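Local coordinates for protein putative hemolysin (Streptococcus mutans UA159, PDB 2RK5) that is a putative hemolysin and predicted membrane protein that may bind flavin adenine dinucleotide, the part described here being its C-terminal transporter-associated domain, at residues V12-L18 with V34-F40; F40-V45 with E55-V59; S50-H56 with E67-D71. All coordinates share one frame. Residue numbers count along the deposited sequence, not the author numbering.

All three contacts lie in the transporter-associated domain, where helix 37-45 packs against an antiparallel sheet. Contact 1 (12-18 with 34-40) fixes the start of that helix, and contact 2 (40-45 with 55-59) sets its remainder across edge strand 56-61; they share Phe40, and their centres are about 11 Å apart. Contact 3 (50-56 with 67-71) joins the run-up to that strand to its neighbour; it shares Glu55 and His56 with contact 2 (centres about 9 Å apart) and lies about 15 Å from contact 1, centre to centre. Phe57 O lies 2.8 Å from Leu68 N, and Leu68 CD2 lies 4.1 Å from Ile37 CD1 and 4.2 Å from Phe40 CD2, linking the three through one hydrophobic core.

Contact 1: V12-L18 with V34-F40; sequences VLGTMTL and VDTIAGF
Residues 12-18 leave strand 9-13 through a type I turn, Leu13 to Met16, closed by Met16 N to Leu13 O at 2.9 Å, and reach the first turn of helix 18-25 at Leu18. Val34 and Thr36 are extended, with Asp35 (phi/psi -116/-26) kinked between them; the helix begins at Ile37. A single backbone bridge pairs Thr17 with Thr36 (CA-CA 4.0 Å). Around it Leu18 N donates to Asp35 O and Ile37 N to Met16 O, both at 2.9 Å, and Ala38 N to Gly14 O at 3.1 Å. Gly14 CA is only 4.4 Å from Ala38 CA; a CB on Gly14 would fall 3.1 Å from Ala38 CB.

Thr17 (chi1 70°) and Thr36 (chi1 66°) are both N-caps. Thr36 OG1 accepts from Gly39 N at 3.2 Å and also bonds Asp75 of the second subunit, while Thr17 OG1 caps Asp20 N. Ile37 (chi1 t, chi2 p) sets CG2 4.0 Å from both Val12 CG2 and Met16 CB, and its CD1 3.8 Å from Leu18 CD2. Leu18 (m, t) spreads its methyls, CD1 3.9 Å from Val34 CG1 and CD2 4.0 Å from Phe40 CB. Met16 is all-trans, its end leading away to Phe21 and Tyr24.

The arrangement is a junction of two helix starts: amides that lack partners within their own first turns are satisfied by carbonyls across the contact and by threonine caps, above an aliphatic cluster.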
loop_
_atom_site.group_PDB
_atom_site.type_symbol
_atom_site.label_atom_id
_atom_site.label_comp_id
_atom_site.label_asym_id
_atom_site.label_seq_id
_atom_site.Cartn_x
_atom_site.Cartn_y
_atom_site.Cartn_z
ATOM N N VAL A 12 -7.495 14.344 -4.814
ATOM C CA VAL A 12 -7.169 14.373 -3.384
ATOM C C VAL A 12 -5.823 13.724 -3.118
ATOM O O VAL A 12 -5.477 12.743 -3.758
ATOM C CB VAL A 12 -8.246 13.701 -2.472
ATOM C CG1 VAL A 12 -9.600 14.351 -2.728
ATOM C CG2 VAL A 12 -8.290 12.215 -2.625
ATOM N N LEU A 13 -5.115 14.274 -2.127
ATOM C CA LEU A 13 -3.921 13.660 -1.615
ATOM C C LEU A 13 -4.280 12.383 -0.867
ATOM O O LEU A 13 -5.239 12.354 -0.086
ATOM C CB LEU A 13 -3.161 14.602 -0.692
ATOM C CG LEU A 13 -2.761 15.925 -1.343
ATOM C CD1 LEU A 13 -1.883 16.668 -0.355
ATOM C CD2 LEU A 13 -2.060 15.739 -2.700
ATOM N N GLY A 14 -3.507 11.328 -1.117
ATOM C CA GLY A 14 -3.752 10.051 -0.457
ATOM C C GLY A 14 -3.678 10.146 1.054
ATOM O O GLY A 14 -4.273 9.360 1.780
ATOM N N THR A 15 -2.879 11.089 1.527
ATOM C CA THR A 15 -2.667 11.297 2.972
ATOM C C THR A 15 -3.830 12.052 3.619
ATOM O O THR A 15 -3.867 12.201 4.834
ATOM C CB THR A 15 -1.346 12.059 3.252
ATOM O OG1 THR A 15 -1.323 13.226 2.434
ATOM C CG2 THR A 15 -0.166 11.164 2.946
ATOM N N MET A 16 -4.777 12.542 2.816
ATOM C CA MET A 16 -5.974 13.194 3.402
ATOM C C MET A 16 -6.656 12.203 4.374
ATOM O O MET A 16 -6.919 11.044 4.045
ATOM C CB MET A 16 -6.935 13.651 2.306
ATOM C CG MET A 16 -8.145 14.475 2.787
ATOM S SD MET A 16 -9.204 15.016 1.381
ATOM C CE MET A 16 -10.142 16.472 2.082
ATOM N N THR A 17 -6.917 12.649 5.603
ATOM C CA THR A 17 -7.525 11.753 6.567
ATOM C C THR A 17 -8.946 11.451 6.138
ATOM O O THR A 17 -9.577 12.239 5.455
ATOM C CB THR A 17 -7.555 12.342 7.996
ATOM O OG1 THR A 17 -8.498 13.423 8.048
ATOM C CG2 THR A 17 -6.169 12.850 8.413
ATOM N N LEU A 18 -9.474 10.323 6.574
ATOM C CA LEU A 18 -10.853 10.016 6.260
ATOM C C LEU A 18 -11.791 11.016 6.885
ATOM O O LEU A 18 -12.828 11.359 6.298
ATOM C CB LEU A 18 -11.286 8.655 6.743
ATOM C CG LEU A 18 -11.051 7.486 5.832
ATOM C CD1 LEU A 18 -11.791 6.242 6.397
ATOM C CD2 LEU A 18 -11.482 7.786 4.372
ATOM N N VAL A 34 -7.943 1.771 9.145
ATOM C CA VAL A 34 -7.695 2.787 8.158
ATOM C C VAL A 34 -7.873 4.196 8.715
ATOM O O VAL A 34 -8.866 4.471 9.388
ATOM C CB VAL A 34 -8.673 2.568 6.953
ATOM C CG1 VAL A 34 -8.750 3.771 6.022
ATOM C CG2 VAL A 34 -8.238 1.306 6.232
ATOM N N ASP A 35 -6.931 5.068 8.359
ATOM C CA ASP A 35 -6.977 6.471 8.736
ATOM C C ASP A 35 -7.101 7.456 7.607
ATOM O O ASP A 35 -7.559 8.580 7.840
ATOM C CB ASP A 35 -5.744 6.792 9.577
ATOM C CG ASP A 35 -5.768 6.036 10.900
ATOM O OD1 ASP A 35 -6.768 6.161 11.642
ATOM O OD2 ASP A 35 -4.806 5.328 11.170
ATOM N N THR A 36 -6.644 7.069 6.413
ATOM C CA THR A 36 -6.612 8.019 5.298
ATOM C C THR A 36 -7.365 7.485 4.094
ATOM O O THR A 36 -7.714 6.313 4.021
ATOM C CB THR A 36 -5.161 8.294 4.807
ATOM O OG1 THR A 36 -4.590 7.113 4.227
ATOM C CG2 THR A 36 -4.286 8.769 5.931
ATOM N N ILE A 37 -7.658 8.380 3.163
ATOM C CA ILE A 37 -8.370 8.012 1.947
ATOM C C ILE A 37 -7.565 7.000 1.126
ATOM O O ILE A 37 -8.173 6.062 0.572
ATOM C CB ILE A 37 -8.800 9.244 1.142
ATOM C CG1 ILE A 37 -9.808 8.848 0.051
ATOM C CG2 ILE A 37 -7.599 10.045 0.621
ATOM C CD1 ILE A 37 -11.075 8.196 0.574
ATOM N N ALA A 38 -6.238 7.128 1.070
ATOM C CA ALA A 38 -5.440 6.075 0.386
ATOM C C ALA A 38 -5.609 4.721 1.070
ATOM O O ALA A 38 -5.707 3.678 0.408
ATOM C CB ALA A 38 -3.952 6.426 0.294
ATOM N N GLY A 39 -5.600 4.714 2.394
ATOM C CA GLY A 39 -5.775 3.475 3.131
ATOM C C GLY A 39 -7.127 2.864 2.818
ATOM O O GLY A 39 -7.248 1.639 2.652
ATOM N N PHE A 40 -8.167 3.695 2.799
ATOM C CA PHE A 40 -9.524 3.216 2.491
ATOM C C PHE A 40 -9.580 2.611 1.075
ATOM O O PHE A 40 -10.149 1.521 0.839
ATOM C CB PHE A 40 -10.505 4.371 2.636
ATOM C CG PHE A 40 -11.914 4.018 2.298
ATOM C CD1 PHE A 40 -12.762 3.526 3.249
ATOM C CD2 PHE A 40 -12.387 4.202 1.025
ATOM C CE1 PHE A 40 -14.048 3.174 2.937
ATOM C CE2 PHE A 40 -13.689 3.864 0.684
ATOM C CZ PHE A 40 -14.518 3.342 1.644
#

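Contact 2: F40-V45 with E55-V59; sequences FYLTGV and EHFEV
This is a helix-on-sheet contact: residues 40-45 of helix 37-45 cross residues 56-59 of strand 56-61, an outermost strand of the sheet within this chain, the segment axes 8.6 Å apart at closest approach and at 100°. The nearest CA pair is Val45 and Phe57, 6.3 Å apart.

Phe57 (chi1 t, chi2 56°) points toward the helix. Gly44 CA sits over its ring face, 3.8 Å from the centroid and 23° off the normal, a CH-pi contact; an ideal CB on Gly44 would clash, 2.4 Å from Phe57 CE2. Phe40 (t, chi2 89°) brings CE2 to 3.9 Å from Phe57 CE2, at the edge of the Phe57 ring, and CZ to 4.1 Å from Val59 CG1. Val45 (m) places CG1 3.8 Å from Phe57 CB and 4.0 Å from Glu55 CB. Tyr41 (t, chi2 88°) reaches the residue just before the strand, its OH donating to Glu55 O at 2.7 Å.

Chemically, this is an apolar interface of aromatic and aliphatic groups with one directional bond, in which the tyrosine hydroxyl satisfies a carbonyl just ahead of the strand.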
loop_
_atom_site.group_PDB
_atom_site.type_symbol
_atom_site.label_atom_id
_atom_site.label_comp_id
_atom_site.label_asym_id
_atom_site.label_seq_id
_atom_site.Cartn_x
_atom_site.Cartn_y
_atom_site.Cartn_z
ATOM N N PHE A 40 -8.167 3.695 2.799
ATOM C CA PHE A 40 -9.524 3.216 2.491
ATOM C C PHE A 40 -9.580 2.611 1.075
ATOM O O PHE A 40 -10.149 1.521 0.839
ATOM C CB PHE A 40 -10.505 4.371 2.636
ATOM C CG PHE A 40 -11.914 4.018 2.298
ATOM C CD1 PHE A 40 -12.762 3.526 3.249
ATOM C CD2 PHE A 40 -12.387 4.202 1.025
ATOM C CE1 PHE A 40 -14.048 3.174 2.937
ATOM C CE2 PHE A 40 -13.689 3.864 0.684
ATOM C CZ PHE A 40 -14.518 3.342 1.644
ATOM N N TYR A 41 -8.999 3.338 0.116
ATOM C CA TYR A 41 -9.000 2.888 -1.281
ATOM C C TYR A 41 -8.218 1.589 -1.419
ATOM O O TYR A 41 -8.692 0.613 -2.036
ATOM C CB TYR A 41 -8.387 3.969 -2.140
ATOM C CG TYR A 41 -7.999 3.533 -3.509
ATOM C CD1 TYR A 41 -8.905 3.568 -4.571
ATOM C CD2 TYR A 41 -6.688 3.184 -3.787
ATOM C CE1 TYR A 41 -8.524 3.205 -5.870
ATOM C CE2 TYR A 41 -6.311 2.787 -5.072
ATOM C CZ TYR A 41 -7.213 2.832 -6.114
ATOM O OH TYR A 41 -6.783 2.480 -7.377
ATOM N N LEU A 42 -7.032 1.539 -0.837
ATOM C CA LEU A 42 -6.175 0.338 -1.017
ATOM C C LEU A 42 -6.781 -0.912 -0.366
ATOM O O LEU A 42 -6.715 -2.042 -0.916
ATOM C CB LEU A 42 -4.755 0.548 -0.466
ATOM C CG LEU A 42 -3.908 1.528 -1.294
ATOM C CD1 LEU A 42 -2.601 1.842 -0.541
ATOM C CD2 LEU A 42 -3.604 0.981 -2.696
ATOM N N THR A 43 -7.368 -0.725 0.815
ATOM C CA THR A 43 -8.030 -1.851 1.500
ATOM C C THR A 43 -9.273 -2.290 0.718
ATOM O O THR A 43 -9.612 -3.489 0.702
ATOM C CB THR A 43 -8.363 -1.509 2.947
ATOM O OG1 THR A 43 -9.238 -0.417 2.957
ATOM C CG2 THR A 43 -7.162 -1.103 3.674
ATOM N N GLY A 44 -9.937 -1.345 0.050
ATOM C CA GLY A 44 -11.095 -1.654 -0.803
ATOM C C GLY A 44 -10.781 -2.386 -2.091
ATOM O O GLY A 44 -11.507 -3.298 -2.483
ATOM N N VAL A 45 -9.741 -1.973 -2.805
ATOM C CA VAL A 45 -9.341 -2.685 -4.051
ATOM C C VAL A 45 -8.476 -3.945 -3.806
ATOM O O VAL A 45 -8.427 -4.863 -4.638
ATOM C CB VAL A 45 -8.561 -1.749 -5.047
ATOM C CG1 VAL A 45 -9.421 -0.549 -5.434
ATOM C CG2 VAL A 45 -7.241 -1.273 -4.474
ATOM N N GLU A 55 -6.924 0.990 -10.867
ATOM C CA GLU A 55 -7.949 0.292 -10.125
ATOM C C GLU A 55 -9.011 1.298 -9.708
ATOM O O GLU A 55 -8.704 2.377 -9.237
ATOM C CB GLU A 55 -7.374 -0.434 -8.921
ATOM C CG GLU A 55 -6.452 -1.625 -9.306
ATOM C CD GLU A 55 -7.168 -2.829 -9.903
ATOM O OE1 GLU A 55 -8.401 -2.915 -9.772
ATOM O OE2 GLU A 55 -6.493 -3.706 -10.496
ATOM N N HIS A 56 -10.263 0.922 -9.925
ATOM C CA HIS A 56 -11.424 1.754 -9.622
ATOM C C HIS A 56 -12.163 1.167 -8.439
ATOM O O HIS A 56 -12.335 -0.044 -8.373
ATOM C CB HIS A 56 -12.369 1.720 -10.794
ATOM C CG HIS A 56 -11.821 2.332 -12.033
ATOM N ND1 HIS A 56 -10.651 1.921 -12.640
ATOM C CD2 HIS A 56 -12.350 3.270 -12.846
ATOM C CE1 HIS A 56 -10.457 2.621 -13.741
ATOM N NE2 HIS A 56 -11.478 3.436 -13.897
ATOM N N PHE A 57 -12.572 2.022 -7.509
ATOM C CA PHE A 57 -13.366 1.570 -6.364
ATOM C C PHE A 57 -14.566 2.466 -6.216
ATOM O O PHE A 57 -14.426 3.669 -6.139
ATOM C CB PHE A 57 -12.537 1.613 -5.073
ATOM C CG PHE A 57 -13.155 0.853 -3.934
ATOM C CD1 PHE A 57 -13.473 -0.469 -4.073
ATOM C CD2 PHE A 57 -13.377 1.452 -2.713
ATOM C CE1 PHE A 57 -14.011 -1.189 -3.033
ATOM C CE2 PHE A 57 -13.931 0.715 -1.653
ATOM C CZ PHE A 57 -14.253 -0.579 -1.834
ATOM N N GLU A 58 -15.746 1.870 -6.197
ATOM C CA GLU A 58 -16.976 2.637 -6.152
ATOM C C GLU A 58 -17.673 2.383 -4.827
ATOM O O GLU A 58 -17.829 1.237 -4.384
ATOM C CB GLU A 58 -17.877 2.253 -7.333
ATOM C CG GLU A 58 -17.323 2.771 -8.644
ATOM C CD GLU A 58 -18.181 2.426 -9.841
ATOM O OE1 GLU A 58 -19.263 3.013 -9.980
ATOM O OE2 GLU A 58 -17.765 1.575 -10.653
ATOM N N VAL A 59 -18.078 3.474 -4.197
ATOM C CA VAL A 59 -18.828 3.370 -2.955
ATOM C C VAL A 59 -19.973 4.357 -2.926
ATOM O O VAL A 59 -19.964 5.339 -3.641
ATOM C CB VAL A 59 -17.919 3.556 -1.721
ATOM C CG1 VAL A 59 -16.884 2.440 -1.634
ATOM C CG2 VAL A 59 -17.263 4.917 -1.720
#

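Contact 3: S50-H56 with E67-D71; sequences SQEEKEH and ELIND
The contact lies at the open end of the beta hairpin formed by strands 56-61 and 64-74: residues 50-56 lead into edge strand 56-61, which pairs antiparallel with strand 64-74, here residues 67-71. The segment begins with a turn at Ser50 (phi/psi -137/175), where Ser50 N donates to Glu53 O at 3.1 Å and Ser50 OG (chi1 p) accepts from Glu53 N, also at 3.1 Å, an ST motif. Ser50 O receives a weak hydrogen bond from Asn70 ND2 at 3.0 Å. Gln51 and Glu52 are helical in backbone angles and carry the chain round the turn; Glu53 (-130/72) redirects it, so that Lys54 (-69/154) runs extended back alongside the strand.

Lys54 has chi1 m and then trans angles throughout; its CD passes 4.1 Å from Ile69 CG2 while the end leads away. Glu55 N donates to Asn70 OD1 at 2.9 Å with an angle of 167°. The side-chain amide of Asn70 (chi1 p, chi2 -63°) thus links Ser50 O, weakly, and Glu55 N just ahead of the first bridged pair. Glu55 O faces the helix, bonding Tyr41 OH.

At His56 the ladder starts: it forms a non-hydrogen-bonded pair with Ile69, CA-CA 4.8 Å, and its CA lies 3.4 Å from Leu68 O in a CA-H...O contact. Ile69 (m, t) covers one face of the imidazole, with CG2 4.1 Å from the His56 ring centroid and 12° off the normal.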
loop_
_atom_site.group_PDB
_atom_site.type_symbol
_atom_site.label_atom_id
_atom_site.label_comp_id
_atom_site.label_asym_id
_atom_site.label_seq_id
_atom_site.Cartn_x
_atom_site.Cartn_y
_atom_site.Cartn_z
ATOM N N SER A 50 -1.280 0.515 -10.697
ATOM C CA SER A 50 -0.336 1.406 -11.367
ATOM C C SER A 50 -1.072 2.278 -12.387
ATOM O O SER A 50 -2.300 2.108 -12.656
ATOM C CB SER A 50 0.737 0.590 -12.088
ATOM O OG SER A 50 0.180 -0.257 -13.072
ATOM N N GLN A 51 -0.341 3.214 -12.989
ATOM C CA GLN A 51 -0.933 4.014 -14.053
ATOM C C GLN A 51 -1.364 3.118 -15.230
ATOM O O GLN A 51 -2.397 3.357 -15.862
ATOM C CB GLN A 51 0.014 5.121 -14.511
ATOM C CG GLN A 51 -0.572 5.910 -15.666
ATOM C CD GLN A 51 0.025 7.287 -15.847
ATOM O OE1 GLN A 51 0.969 7.680 -15.156
ATOM N NE2 GLN A 51 -0.535 8.036 -16.799
ATOM N N GLU A 52 -0.589 2.075 -15.515
ATOM C CA GLU A 52 -0.909 1.175 -16.619
ATOM C C GLU A 52 -2.124 0.319 -16.294
ATOM O O GLU A 52 -2.899 -0.018 -17.184
ATOM C CB GLU A 52 0.282 0.254 -16.924
ATOM C CG GLU A 52 1.508 0.969 -17.465
ATOM C CD GLU A 52 2.446 1.538 -16.404
ATOM O OE1 GLU A 52 2.121 1.506 -15.189
ATOM O OE2 GLU A 52 3.529 2.029 -16.808
ATOM N N GLU A 53 -2.272 -0.013 -15.013
ATOM C CA GLU A 53 -3.264 -0.953 -14.543
ATOM C C GLU A 53 -3.997 -0.286 -13.405
ATOM O O GLU A 53 -3.753 -0.590 -12.234
ATOM C CB GLU A 53 -2.559 -2.233 -14.083
ATOM C CG GLU A 53 -1.852 -2.907 -15.252
ATOM C CD GLU A 53 -1.015 -4.123 -14.885
ATOM O OE1 GLU A 53 -1.083 -4.576 -13.715
ATOM O OE2 GLU A 53 -0.279 -4.607 -15.777
ATOM N N LYS A 54 -4.831 0.697 -13.755
ATOM C CA LYS A 54 -5.570 1.458 -12.751
ATOM C C LYS A 54 -6.598 0.604 -12.091
ATOM O O LYS A 54 -7.120 -0.353 -12.674
ATOM C CB LYS A 54 -6.268 2.643 -13.378
ATOM C CG LYS A 54 -5.296 3.630 -13.979
ATOM C CD LYS A 54 -5.982 4.835 -14.508
ATOM C CE LYS A 54 -4.965 5.848 -15.019
ATOM N NZ LYS A 54 -5.570 6.946 -15.791
ATOM N N GLU A 55 -6.924 0.990 -10.867
ATOM C CA GLU A 55 -7.949 0.292 -10.125
ATOM C C GLU A 55 -9.011 1.298 -9.708
ATOM O O GLU A 55 -8.704 2.377 -9.237
ATOM C CB GLU A 55 -7.374 -0.434 -8.921
ATOM C CG GLU A 55 -6.452 -1.625 -9.306
ATOM C CD GLU A 55 -7.168 -2.829 -9.903
ATOM O OE1 GLU A 55 -8.401 -2.915 -9.772
ATOM O OE2 GLU A 55 -6.493 -3.706 -10.496
ATOM N N HIS A 56 -10.263 0.922 -9.925
ATOM C CA HIS A 56 -11.424 1.754 -9.622
ATOM C C HIS A 56 -12.163 1.167 -8.439
ATOM O O HIS A 56 -12.335 -0.044 -8.373
ATOM C CB HIS A 56 -12.369 1.720 -10.794
ATOM C CG HIS A 56 -11.821 2.332 -12.033
ATOM N ND1 HIS A 56 -10.651 1.921 -12.640
ATOM C CD2 HIS A 56 -12.350 3.270 -12.846
ATOM C CE1 HIS A 56 -10.457 2.621 -13.741
ATOM N NE2 HIS A 56 -11.478 3.436 -13.897
ATOM N N GLU A 67 -16.595 7.465 -7.124
ATOM C CA GLU A 67 -15.680 6.570 -7.840
ATOM C C GLU A 67 -14.263 7.049 -7.528
ATOM O O GLU A 67 -13.938 8.210 -7.762
ATOM C CB GLU A 67 -15.942 6.554 -9.350
ATOM C CG GLU A 67 -15.014 5.613 -10.091
ATOM C CD GLU A 67 -15.243 5.564 -11.590
ATOM O OE1 GLU A 67 -15.953 6.426 -12.111
ATOM O OE2 GLU A 67 -14.661 4.677 -12.244
ATOM N N LEU A 68 -13.444 6.161 -6.973
ATOM C CA LEU A 68 -12.067 6.480 -6.584
ATOM C C LEU A 68 -11.129 5.759 -7.551
ATOM O O LEU A 68 -11.274 4.564 -7.757
ATOM C CB LEU A 68 -11.780 6.009 -5.173
ATOM C CG LEU A 68 -12.416 6.699 -3.976
ATOM C CD1 LEU A 68 -13.893 6.677 -4.083
ATOM C CD2 LEU A 68 -11.974 5.978 -2.713
ATOM N N ILE A 69 -10.172 6.497 -8.109
ATOM C CA ILE A 69 -9.222 5.961 -9.079
ATOM C C ILE A 69 -7.826 6.455 -8.752
ATOM O O ILE A 69 -7.638 7.624 -8.462
ATOM C CB ILE A 69 -9.551 6.396 -10.524
ATOM C CG1 ILE A 69 -11.039 6.277 -10.844
ATOM C CG2 ILE A 69 -8.751 5.540 -11.511
ATOM C CD1 ILE A 69 -11.396 6.821 -12.250
ATOM N N ASN A 70 -6.830 5.581 -8.835
ATOM C CA ASN A 70 -5.468 6.054 -8.589
ATOM C C ASN A 70 -5.084 7.087 -9.629
ATOM O O ASN A 70 -5.333 6.899 -10.834
ATOM C CB ASN A 70 -4.461 4.921 -8.573
ATOM C CG ASN A 70 -4.519 4.074 -9.810
ATOM O OD1 ASN A 70 -5.540 3.454 -10.048
ATOM N ND2 ASN A 70 -3.407 3.984 -10.564
ATOM N N ASP A 71 -4.475 8.175 -9.155
ATOM C CA ASP A 71 -3.888 9.178 -10.030
ATOM C C ASP A 71 -2.361 9.191 -9.979
ATOM O O ASP A 71 -1.715 9.535 -10.963
ATOM C CB ASP A 71 -4.450 10.555 -9.676
ATOM C CG ASP A 71 -3.839 11.678 -10.499
ATOM O OD1 ASP A 71 -4.192 11.816 -11.682
ATOM O OD2 ASP A 71 -3.005 12.441 -9.936
#